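Local coordinates for putative methyl-accepting chemotaxis signal transduction protein (PDB 4XMR) that probably senses amino acids such as isoleucine through its tandem PAS periplasmic domain and passes the signal across the membrane to direct chemotaxis, at residues S38-L43 / I141-A146; Y116-A119 / I125-T128; K145-D150 / G155-D160. All coordinates share one frame; numbering follows the deposited sequence.

Contact 1 (S38-L43 / I141-A146); sequences SFTRAL and ITYSKA
The amine NZ of K145, whose aliphatic root meets T40 of the long helix 9-48, is gripped by a salt bridge to E44 OE2 and, weakly, by the carbonyl oxygen of N123. Here the helix spine of a tandem PAS sensor lies against the antiparallel sheet of the first PDC (Cache-family) module, and strand 139-149 presents Y143 and K145 to it. T40 is the helix residue between them. Its CG2 comes within 4.4 Å of K145 CB, while its OG1 approaches Y143 CB at 3.5 Å, the two side chains crossing at about a right angle. Y143 starts out toward the helix, but with CG anti to its carbonyl carbon (chi1 -58°) the ring turns away along the sheet, leaving the methylene as the point of contact. T40 OG1 stands obliquely to that ring. N36, one turn earlier in the helix, ties both residues down: its carbonyl oxygen bonds T40 OG1 and its ND2 meets Y143 OH. No hydrogen bond joins the two segments directly, so helix and strand are linked here by van der Waals contact and by neighbouring polar groups. F39 and L43 carry the same helix face on to V159 and L157 of the adjoining strand. The methyl CG2 of T40 rests 4.2 Å from the backbone oxygen O of Y143.

Contact 2 (Y116-A119 / I125-T128); sequences YQEA and IFVT
Helix 114-120 passes beside strand 126-132, with A119 and F126 the closest backbone pair, 5.8 Å between their CA atoms. The side chains meet in a CH-pi contact: E118 lays its aliphatic part over one face of the F126 ring, CB standing 3.4 Å from the ring centroid and 7° off the ring normal, almost directly above the middle. CG continues across the same face toward the far end of the ring, 3.5 Å from F126 CZ. F126 offers this face because its CG is anti to the backbone N (chi1 -175°), which swings the ring out toward the helix. The E118 chain then bends at chi2, and the carboxylate leaves the ring with its plane turned 47° from the aromatic one; its OE2 forms a salt bridge with K121. The glutamate thus uses its methylenes for the aromatic and its charge for the lysine. No hydrogen bond crosses between the segments. Through its backbone F126 is hydrogen-bonded to S144 of strand 139-149, while A119 and Y116 pack on V156 of strand 152-162, seating the short helix on the PAS sheet.

Contact 3 (K145-D150 / G155-D160); sequences KAIYKD and GVLGVD. With ILE (isoleucine), chain E.
L157 holds its CG anti to the backbone N (chi1 173°), and D160, farther along the same strand, has CG anti to its carbonyl carbon (chi1 -64°), the rotation that brings OD2 to the bound isoleucine. On the sheet face turned to helix 9-48, L157 meets L43 and I147 meets E44. In the modelled conformer of I147 CD1 lies 3.7 Å from L157 CB; a second conformer is deposited, so this touch is conditional. The same L157 CB also sits 3.5 Å from K145 O. The backbone ladder belongs to the hairpin formed by strands 139-149 and 152-162, neighbours in the antiparallel PAS sheet. K145 and L157 make a hydrogen-bonded pair, K145 N to L157 O and L157 N to K145 O both spanning 2.9 Å; the first donor lies in the carbonyl plane and the second is tilted from it. Next comes the non-hydrogen-bonded pair A146 and V156, and then I147 N reaches G155 O at 2.8 Å in a nearly straight bond (175°). A146 and V156 face the other way, V156 packing against W115, Y116, A119 and L120 of helix 114-120.

D160 belongs to the ligand pocket, where its OD2 takes a 2.7 Å hydrogen bond from the amino N of the isoleucine. N80 ND2 bonds the same OD2, while OD1 is shared by Y82 OH and T142 OG1. Four bonds therefore fix the rotation of the carboxylate, and with D133 OD1 also hydrogen-bonded to the ligand, two acidic side chains hold it; this is consistent with a pocket that reads the positively charged ammonium end of a free amino acid.

Overall arrangement
All three contacts involve the sheet of the first PDC module, with helix 9-48 joining it in contact 1; their centres lie about 8 to 10 Å apart, around strand 139-149. Along the chain contact 2 is nested inside the loop that contact 1 closes, and contact 3 follows it, sharing K145 and A146 with contact 1. Helix 9-48 lies on one side of the sheet and helix 114-120 on the other; contact 3 holds together two strands between them. Y143 O of contact 1 and V159 N of contact 3 probably hydrogen-bond, 2.9 Å apart. The strand packed on the long helix is also the neighbour of the one that carries D160 to the isoleucine pocket.

Contact 1 (S38-L43 / I141-A146)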
loop_
_atom_site.group_PDB
_atom_site.type_symbol
_atom_site.label_atom_id
_atom_site.label_comp_id
_atom_site.label_asym_id
_atom_site.label_seq_id
_atom_site.Cartn_x
_atom_site.Cartn_y
_atom_site.Cartn_z
ATOM N N SER B 38 2.850 -2.495 11.184
ATOM C CA SER B 38 1.623 -2.154 11.898
ATOM C C SER B 38 0.731 -3.375 12.067
ATOM O O SER B 38 0.165 -3.599 13.141
ATOM C CB SER B 38 0.868 -1.019 11.200
ATOM O OG SER B 38 1.603 0.198 11.293
ATOM N N PHE B 39 0.626 -4.171 11.011
ATOM C CA PHE B 39 -0.149 -5.405 11.050
ATOM C C PHE B 39 0.379 -6.319 12.155
ATOM O O PHE B 39 -0.388 -6.889 12.929
ATOM C CB PHE B 39 -0.035 -6.079 9.677
ATOM C CG PHE B 39 -0.555 -7.495 9.614
ATOM C CD1 PHE B 39 -1.876 -7.748 9.277
ATOM C CD2 PHE B 39 0.294 -8.575 9.833
ATOM C CE1 PHE B 39 -2.347 -9.051 9.173
ATOM C CE2 PHE B 39 -0.169 -9.882 9.746
ATOM C CZ PHE B 39 -1.489 -10.120 9.407
ATOM N N THR B 40 1.695 -6.478 12.207
ATOM C CA THR B 40 2.317 -7.383 13.164
ATOM C C THR B 40 2.109 -6.900 14.597
ATOM O O THR B 40 1.839 -7.703 15.491
ATOM C CB THR B 40 3.819 -7.560 12.828
ATOM O OG1 THR B 40 3.925 -8.045 11.484
ATOM C CG2 THR B 40 4.482 -8.564 13.759
ATOM N N ARG B 41 2.196 -5.589 14.811
ATOM C CA ARG B 41 1.925 -5.012 16.129
ATOM C C ARG B 41 0.478 -5.236 16.560
ATOM O O ARG B 41 0.207 -5.525 17.727
ATOM C CB ARG B 41 2.226 -3.514 16.143
ATOM C CG ARG B 41 3.705 -3.160 16.266
ATOM C CD ARG B 41 3.874 -1.671 16.553
ATOM N NE ARG B 41 3.600 -0.889 15.359
ATOM C CZ ARG B 41 4.532 -0.521 14.491
ATOM N NH1 ARG B 41 5.804 -0.842 14.706
ATOM N NH2 ARG B 41 4.197 0.180 13.420
ATOM N N ALA B 42 -0.455 -5.082 15.627
ATOM C CA ALA B 42 -1.866 -5.296 15.937
ATOM C C ALA B 42 -2.105 -6.751 16.342
ATOM O O ALA B 42 -2.842 -7.035 17.299
ATOM C CB ALA B 42 -2.740 -4.906 14.752
ATOM N N LEU B 43 -1.494 -7.672 15.605
ATOM C CA LEU B 43 -1.613 -9.095 15.898
ATOM C C LEU B 43 -1.050 -9.403 17.293
ATOM O O LEU B 43 -1.689 -10.102 18.080
ATOM C CB LEU B 43 -0.917 -9.908 14.807
ATOM C CG LEU B 43 -0.923 -11.424 14.961
ATOM C CD1 LEU B 43 -2.306 -11.964 15.307
ATOM C CD2 LEU B 43 -0.443 -12.038 13.654
ATOM N N ILE B 141 10.062 -12.226 3.474
ATOM C CA ILE B 141 10.552 -11.335 4.503
ATOM C C ILE B 141 9.700 -11.610 5.728
ATOM O O ILE B 141 8.457 -11.670 5.639
ATOM C CB ILE B 141 10.376 -9.872 4.091
ATOM C CG1 ILE B 141 11.278 -9.559 2.890
ATOM C CG2 ILE B 141 10.667 -8.938 5.271
ATOM C CD1 ILE B 141 10.857 -8.318 2.118
ATOM N N THR B 142 10.363 -11.813 6.864
ATOM C CA THR B 142 9.678 -12.125 8.113
ATOM C C THR B 142 9.700 -10.939 9.067
ATOM O O THR B 142 10.748 -10.303 9.265
ATOM C CB THR B 142 10.314 -13.349 8.800
ATOM O OG1 THR B 142 10.148 -14.493 7.960
ATOM C CG2 THR B 142 9.659 -13.630 10.149
ATOM N N TYR B 143 8.530 -10.636 9.627
ATOM C CA TYR B 143 8.384 -9.636 10.662
ATOM C C TYR B 143 8.126 -10.413 11.930
ATOM O O TYR B 143 7.179 -11.200 11.983
ATOM C CB TYR B 143 7.204 -8.716 10.337
ATOM C CG TYR B 143 7.384 -8.046 8.996
ATOM C CD1 TYR B 143 7.045 -8.704 7.819
ATOM C CD2 TYR B 143 7.936 -6.778 8.899
ATOM C CE1 TYR B 143 7.239 -8.117 6.587
ATOM C CE2 TYR B 143 8.140 -6.179 7.654
ATOM C CZ TYR B 143 7.786 -6.859 6.507
ATOM O OH TYR B 143 7.947 -6.304 5.262
ATOM N N SER B 144 8.956 -10.239 12.952
ATOM C CA SER B 144 8.758 -10.988 14.181
ATOM C C SER B 144 8.735 -10.096 15.412
ATOM O O SER B 144 9.283 -8.985 15.411
ATOM C CB SER B 144 9.788 -12.106 14.338
ATOM O OG SER B 144 11.105 -11.581 14.401
ATOM N N LYS B 145 8.088 -10.587 16.460
ATOM C CA LYS B 145 7.939 -9.821 17.678
ATOM C C LYS B 145 7.731 -10.761 18.841
ATOM O O LYS B 145 6.886 -11.654 18.780
ATOM C CB LYS B 145 6.756 -8.858 17.572
ATOM C CG LYS B 145 6.626 -7.940 18.775
ATOM C CD LYS B 145 6.202 -6.545 18.369
ATOM C CE LYS B 145 6.878 -5.485 19.233
ATOM N NZ LYS B 145 6.704 -5.724 20.696
ATOM N N ALA B 146 8.497 -10.563 19.907
ATOM C CA ALA B 146 8.320 -11.358 21.104
ATOM C C ALA B 146 7.017 -10.943 21.758
ATOM O O ALA B 146 6.732 -9.748 21.894
ATOM C CB ALA B 146 9.487 -11.154 22.058
#

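Contact 2 (Y116-A119 / I125-T128)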
loop_
_atom_site.group_PDB
_atom_site.type_symbol
_atom_site.label_atom_id
_atom_site.label_comp_id
_atom_site.label_asym_id
_atom_site.label_seq_id
_atom_site.Cartn_x
_atom_site.Cartn_y
_atom_site.Cartn_z
ATOM N N TYR B 116 13.521 -15.662 15.341
ATOM C CA TYR B 116 13.187 -16.027 16.706
ATOM C C TYR B 116 14.161 -15.356 17.675
ATOM O O TYR B 116 13.752 -14.615 18.572
ATOM C CB TYR B 116 13.190 -17.553 16.861
ATOM C CG TYR B 116 12.755 -18.048 18.221
ATOM C CD1 TYR B 116 13.681 -18.271 19.226
ATOM C CD2 TYR B 116 11.415 -18.302 18.495
ATOM C CE1 TYR B 116 13.290 -18.720 20.460
ATOM C CE2 TYR B 116 11.016 -18.755 19.733
ATOM C CZ TYR B 116 11.959 -18.959 20.711
ATOM O OH TYR B 116 11.572 -19.410 21.948
ATOM N N GLN B 117 15.452 -15.591 17.481
ATOM C CA GLN B 117 16.441 -15.082 18.421
ATOM C C GLN B 117 16.512 -13.557 18.464
ATOM O O GLN B 117 16.646 -12.970 19.534
ATOM C CB GLN B 117 17.808 -15.709 18.160
ATOM C CG GLN B 117 17.880 -17.148 18.641
ATOM C CD GLN B 117 17.721 -17.272 20.152
ATOM O OE1 GLN B 117 18.275 -16.477 20.916
ATOM N NE2 GLN B 117 16.965 -18.272 20.588
ATOM N N GLU B 118 16.381 -12.908 17.314
ATOM C CA GLU B 118 16.479 -11.449 17.293
ATOM C C GLU B 118 15.287 -10.775 17.965
ATOM O O GLU B 118 15.425 -9.716 18.573
ATOM C CB GLU B 118 16.687 -10.928 15.870
ATOM C CG GLU B 118 18.027 -11.327 15.273
ATOM C CD GLU B 118 19.197 -10.840 16.109
ATOM O OE1 GLU B 118 19.169 -9.670 16.547
ATOM O OE2 GLU B 118 20.135 -11.632 16.338
ATOM N N ALA B 119 14.117 -11.403 17.876
ATOM C CA ALA B 119 12.916 -10.858 18.500
ATOM C C ALA B 119 13.048 -10.833 20.017
ATOM O O ALA B 119 12.498 -9.955 20.677
ATOM C CB ALA B 119 11.697 -11.674 18.110
ATOM N N ILE B 125 9.863 -4.788 16.539
ATOM C CA ILE B 125 9.667 -5.741 15.470
ATOM C C ILE B 125 11.018 -5.950 14.817
ATOM O O ILE B 125 11.768 -4.991 14.586
ATOM C CB ILE B 125 8.680 -5.220 14.432
ATOM C CG1 ILE B 125 7.303 -5.097 15.062
ATOM C CG2 ILE B 125 8.637 -6.138 13.199
ATOM C CD1 ILE B 125 6.318 -4.467 14.178
ATOM N N PHE B 126 11.348 -7.206 14.567
ATOM C CA PHE B 126 12.522 -7.538 13.793
ATOM C C PHE B 126 12.109 -7.844 12.366
ATOM O O PHE B 126 11.146 -8.578 12.136
ATOM C CB PHE B 126 13.274 -8.724 14.401
ATOM C CG PHE B 126 14.559 -9.030 13.698
ATOM C CD1 PHE B 126 15.669 -8.216 13.876
ATOM C CD2 PHE B 126 14.661 -10.118 12.852
ATOM C CE1 PHE B 126 16.855 -8.486 13.223
ATOM C CE2 PHE B 126 15.847 -10.394 12.193
ATOM C CZ PHE B 126 16.946 -9.579 12.382
ATOM N N VAL B 127 12.840 -7.282 11.413
ATOM C CA VAL B 127 12.588 -7.541 10.005
ATOM C C VAL B 127 13.787 -8.292 9.449
ATOM O O VAL B 127 14.907 -7.768 9.444
ATOM C CB VAL B 127 12.416 -6.237 9.215
ATOM C CG1 VAL B 127 12.064 -6.542 7.758
ATOM C CG2 VAL B 127 11.362 -5.345 9.866
ATOM N N THR B 128 13.577 -9.518 8.993
ATOM C CA THR B 128 14.667 -10.306 8.454
ATOM C C THR B 128 15.011 -9.877 7.040
ATOM O O THR B 128 14.163 -9.351 6.316
ATOM C CB THR B 128 14.316 -11.807 8.373
ATOM O OG1 THR B 128 13.320 -12.018 7.363
ATOM C CG2 THR B 128 13.817 -12.323 9.700
#

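Contact 3 (K145-D150 / G155-D160)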
loop_
_atom_site.group_PDB
_atom_site.type_symbol
_atom_site.label_atom_id
_atom_site.label_comp_id
_atom_site.label_asym_id
_atom_site.label_seq_id
_atom_site.Cartn_x
_atom_site.Cartn_y
_atom_site.Cartn_z
ATOM N N LYS B 145 8.088 -10.587 16.460
ATOM C CA LYS B 145 7.939 -9.821 17.678
ATOM C C LYS B 145 7.731 -10.761 18.841
ATOM O O LYS B 145 6.886 -11.654 18.780
ATOM C CB LYS B 145 6.756 -8.858 17.572
ATOM C CG LYS B 145 6.626 -7.940 18.775
ATOM C CD LYS B 145 6.202 -6.545 18.369
ATOM C CE LYS B 145 6.878 -5.485 19.233
ATOM N NZ LYS B 145 6.704 -5.724 20.696
ATOM N N ALA B 146 8.497 -10.563 19.907
ATOM C CA ALA B 146 8.320 -11.358 21.104
ATOM C C ALA B 146 7.017 -10.943 21.758
ATOM O O ALA B 146 6.732 -9.748 21.894
ATOM C CB ALA B 146 9.487 -11.154 22.058
ATOM N N ILE B 147 6.224 -11.930 22.158
ATOM C CA ILE B 147 4.943 -11.670 22.796
ATOM C C ILE B 147 5.067 -11.911 24.281
ATOM O O ILE B 147 5.462 -13.000 24.704
ATOM C CB ILE B 147 3.846 -12.606 22.262
ATOM C CG1 ILE B 147 3.852 -12.609 20.736
ATOM C CG2 ILE B 147 2.478 -12.208 22.818
ATOM C CD1 ILE B 147 3.653 -11.242 20.137
ATOM N N TYR B 148 4.716 -10.899 25.064
ATOM C CA TYR B 148 4.726 -11.002 26.515
ATOM C C TYR B 148 3.320 -10.875 27.068
ATOM O O TYR B 148 2.497 -10.140 26.522
ATOM C CB TYR B 148 5.598 -9.907 27.119
ATOM C CG TYR B 148 7.042 -10.042 26.735
ATOM C CD1 TYR B 148 7.915 -10.807 27.506
ATOM C CD2 TYR B 148 7.535 -9.428 25.592
ATOM C CE1 TYR B 148 9.241 -10.949 27.145
ATOM C CE2 TYR B 148 8.854 -9.560 25.229
ATOM C CZ TYR B 148 9.699 -10.317 26.007
ATOM O OH TYR B 148 11.009 -10.444 25.624
ATOM N N LYS B 149 3.060 -11.597 28.149
ATOM C CA LYS B 149 1.816 -11.481 28.891
ATOM C C LYS B 149 2.184 -11.312 30.358
ATOM O O LYS B 149 2.865 -12.162 30.927
ATOM C CB LYS B 149 0.967 -12.739 28.725
ATOM C CG LYS B 149 -0.367 -12.699 29.468
ATOM C CD LYS B 149 -1.298 -11.625 28.913
ATOM C CE LYS B 149 -2.631 -11.634 29.651
ATOM N NZ LYS B 149 -3.621 -10.688 29.072
ATOM N N ASP B 150 1.758 -10.206 30.963
ATOM C CA ASP B 150 2.092 -9.897 32.348
ATOM C C ASP B 150 3.599 -9.990 32.564
ATOM O O ASP B 150 4.069 -10.472 33.597
ATOM C CB ASP B 150 1.334 -10.814 33.309
ATOM C CG ASP B 150 -0.162 -10.569 33.282
ATOM O OD1 ASP B 150 -0.629 -9.805 32.409
ATOM O OD2 ASP B 150 -0.885 -11.148 34.120
ATOM N N GLY B 155 6.036 -16.362 23.586
ATOM C CA GLY B 155 6.642 -16.918 22.403
ATOM C C GLY B 155 6.973 -15.799 21.459
ATOM O O GLY B 155 6.889 -14.627 21.826
ATOM N N VAL B 156 7.365 -16.165 20.249
ATOM C CA VAL B 156 7.702 -15.183 19.235
ATOM C C VAL B 156 6.728 -15.300 18.065
ATOM O O VAL B 156 6.597 -16.356 17.445
ATOM C CB VAL B 156 9.151 -15.337 18.742
ATOM C CG1 VAL B 156 9.417 -14.362 17.607
ATOM C CG2 VAL B 156 10.132 -15.107 19.908
ATOM N N LEU B 157 6.028 -14.205 17.798
ATOM C CA LEU B 157 5.138 -14.098 16.649
ATOM C C LEU B 157 5.951 -13.860 15.389
ATOM O O LEU B 157 6.880 -13.038 15.396
ATOM C CB LEU B 157 4.204 -12.918 16.860
ATOM C CG LEU B 157 3.311 -12.532 15.686
ATOM C CD1 LEU B 157 2.259 -13.611 15.435
ATOM C CD2 LEU B 157 2.658 -11.183 15.954
ATOM N N GLY B 158 5.605 -14.553 14.307
ATOM C CA GLY B 158 6.206 -14.302 13.015
ATOM C C GLY B 158 5.156 -14.164 11.929
ATOM O O GLY B 158 4.123 -14.858 11.938
ATOM N N VAL B 159 5.422 -13.243 11.007
ATOM C CA VAL B 159 4.583 -13.012 9.838
ATOM C C VAL B 159 5.472 -13.049 8.600
ATOM O O VAL B 159 6.423 -12.260 8.505
ATOM C CB VAL B 159 3.864 -11.646 9.936
ATOM C CG1 VAL B 159 3.105 -11.342 8.648
ATOM C CG2 VAL B 159 2.938 -11.610 11.155
ATOM N N ASP B 160 5.186 -13.962 7.673
ATOM C CA ASP B 160 5.975 -14.082 6.452
ATOM C C ASP B 160 5.210 -13.486 5.285
ATOM O O ASP B 160 4.083 -13.914 4.979
ATOM C CB ASP B 160 6.278 -15.545 6.092
ATOM C CG ASP B 160 7.137 -16.267 7.114
ATOM O OD1 ASP B 160 7.741 -15.627 7.995
ATOM O OD2 ASP B 160 7.206 -17.510 7.010
HETATM N N ILE E . 9.510 -18.829 7.538
HETATM C CA ILE E . 9.809 -19.397 8.842
HETATM C C ILE E . 11.118 -20.168 8.734
HETATM O O ILE E . 11.816 -20.373 9.720
HETATM C CB ILE E . 8.652 -20.295 9.355
HETATM C CG1 ILE E . 8.837 -20.592 10.846
HETATM C CG2 ILE E . 8.535 -21.574 8.538
HETATM C CD1 ILE E . 7.626 -21.231 11.503
HETATM O OXT ILE E . 11.511 -20.567 7.635
#